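PDB 4RW0: lipolytic protein G-D-S-L family from Veillonella parvula DSM 2008, which probably hydrolyses ester bonds as a lipase or acylhydrolase of the GDSL family, within the SGNH hydrolase clan. Local coordinates for residues Asp11-Gly16 / Cys74-Ile79. Residues are numbered along the deposited sequence; the frame is centred on the assembly and turned at random.
Sequences DSITRG and CGTNDI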
loop_
_atom_site.group_PDB
_atom_site.type_symbol
_atom_site.label_atom_id
_atom_site.label_comp_id
_atom_site.label_asym_id
_atom_site.label_seq_id
_atom_site.Cartn_x
_atom_site.Cartn_y
_atom_site.Cartn_z
ATOM N N ASP A 11 -2.511 3.049 5.534
ATOM C CA ASP A 11 -3.237 4.145 5.994
ATOM C C ASP A 11 -4.669 4.190 5.332
ATOM O O ASP A 11 -5.237 3.179 4.982
ATOM C CB ASP A 11 -2.418 5.394 5.806
ATOM C CG ASP A 11 -2.124 5.691 4.304
ATOM O OD1 ASP A 11 -2.818 5.111 3.383
ATOM O OD2 ASP A 11 -1.092 6.385 4.072
ATOM N N SER A 12 -5.224 5.360 5.169
ATOM C CA SER A 12 -6.600 5.461 4.633
ATOM C C SER A 12 -6.713 5.055 3.183
ATOM O O SER A 12 -7.768 4.655 2.737
ATOM C CB SER A 12 -7.097 6.866 4.880
ATOM O OG SER A 12 -6.242 7.666 4.121
ATOM N N ILE A 13 -5.598 5.035 2.460
ATOM C CA ILE A 13 -5.608 4.669 1.048
ATOM C C ILE A 13 -5.571 3.148 0.913
ATOM O O ILE A 13 -5.964 2.591 -0.096
ATOM C CB ILE A 13 -4.437 5.364 0.296
ATOM C CG1 ILE A 13 -4.684 6.872 0.232
ATOM C CG2 ILE A 13 -4.287 4.848 -1.121
ATOM C CD1 ILE A 13 -3.521 7.679 -0.307
ATOM N N THR A 14 -5.106 2.444 1.932
ATOM C CA THR A 14 -5.304 1.025 1.990
ATOM C C THR A 14 -6.711 0.669 2.604
ATOM O O THR A 14 -7.363 -0.314 2.208
ATOM C CB THR A 14 -4.178 0.400 2.828
ATOM O OG1 THR A 14 -2.959 0.509 2.083
ATOM C CG2 THR A 14 -4.468 -1.041 3.187
ATOM N N ARG A 15 -7.135 1.419 3.603
ATOM C CA ARG A 15 -8.465 1.169 4.257
ATOM C C ARG A 15 -9.600 1.397 3.201
ATOM O O ARG A 15 -10.569 0.666 3.164
ATOM C CB ARG A 15 -8.686 2.120 5.408
ATOM C CG ARG A 15 -9.605 1.630 6.497
ATOM C CD ARG A 15 -11.020 2.028 6.242
ATOM N NE ARG A 15 -11.301 3.469 6.350
ATOM C CZ ARG A 15 -12.417 4.021 5.845
ATOM N NH1 ARG A 15 -13.344 3.288 5.229
ATOM N NH2 ARG A 15 -12.618 5.319 5.906
ATOM N N GLY A 16 -9.435 2.365 2.323
ATOM C CA GLY A 16 -10.470 2.724 1.335
ATOM C C GLY A 16 -11.357 3.930 1.653
ATOM O O GLY A 16 -12.562 3.879 1.481
ATOM N N CYS A 74 2.642 2.731 3.163
ATOM C CA CYS A 74 2.377 3.855 4.056
ATOM C C CYS A 74 3.346 5.019 3.782
ATOM O O CYS A 74 4.274 4.890 3.009
ATOM C CB CYS A 74 2.520 3.379 5.515
ATOM S SG CYS A 74 1.454 4.241 6.683
ATOM N N GLY A 75 3.120 6.151 4.412
ATOM C CA GLY A 75 4.079 7.254 4.373
ATOM C C GLY A 75 3.532 8.556 3.943
ATOM O O GLY A 75 4.064 9.610 4.299
ATOM N N THR A 76 2.408 8.532 3.217
ATOM C CA THR A 76 1.745 9.792 2.876
ATOM C C THR A 76 1.546 10.746 4.017
ATOM O O THR A 76 1.813 11.963 3.887
ATOM C CB THR A 76 0.365 9.507 2.203
ATOM O OG1 THR A 76 0.627 8.839 0.975
ATOM C CG2 THR A 76 -0.490 10.783 1.991
ATOM N N ASN A 77 1.015 10.263 5.143
ATOM C CA ASN A 77 0.810 11.187 6.271
ATOM C C ASN A 77 2.093 11.803 6.813
ATOM O O ASN A 77 2.113 12.970 7.223
ATOM C CB ASN A 77 -0.017 10.527 7.361
ATOM C CG ASN A 77 -1.484 10.320 6.890
ATOM O OD1 ASN A 77 -2.123 11.267 6.358
ATOM N ND2 ASN A 77 -2.003 9.084 7.029
ATOM N N ASP A 78 3.155 11.032 6.769
ATOM C CA ASP A 78 4.469 11.510 7.217
ATOM C C ASP A 78 4.967 12.591 6.267
ATOM O O ASP A 78 5.407 13.640 6.730
ATOM C CB ASP A 78 5.467 10.386 7.247
ATOM C CG ASP A 78 5.087 9.294 8.283
ATOM O OD1 ASP A 78 4.292 8.356 7.979
ATOM O OD2 ASP A 78 5.569 9.411 9.410
ATOM N N ILE A 79 4.825 12.364 4.961
ATOM C CA ILE A 79 5.250 13.333 3.973
ATOM C C ILE A 79 4.432 14.596 4.085
ATOM O O ILE A 79 4.980 15.733 4.064
ATOM C CB ILE A 79 5.256 12.719 2.612
ATOM C CG1 ILE A 79 6.298 11.628 2.577
ATOM C CG2 ILE A 79 5.520 13.757 1.513
ATOM C CD1 ILE A 79 6.190 10.761 1.314
HETATM O O HOH W 1 -4.573 8.403 6.081
#
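Between Cys74 and Asn77 sits the side chain of Asp11, whose CB lies 4.1 Å from Cys74 SG and 3.9 Å from Asn77 ND2. Beyond CB, CG falls between the backbone N and the carbonyl carbon (chi1 63°), which turns OD1 back to its own helix: Ile13 N donates to it at 2.9 Å, meeting the anti side 33° out of the carboxylate plane, an N-cap bond for helix 12-15. OD2 points across the contact and reaches Thr76 CB at 3.9 Å, at the start of helix 76-80, with Glu110 close by, an arrangement likely to raise the pKa of one of the two acids. An alanine in place of Asp11 would probably leave Ile13 N without its cap and open a gap beside Thr76. The polar link between the segments is a water, held by Ser12 OG at 2.7 Å and by Asn77 ND2, which donates to it at 2.8 Å and also to Cys46 O. Ser12 belongs to the GDSL motif, and its OG is hydrogen-bonded to His165, consistent with the serine-histidine pair of SGNH hydrolases. The water-bridged Asn77 probably corresponds to the family's oxyanion-hole asparagine, its amide already turned toward the serine hydroxyl.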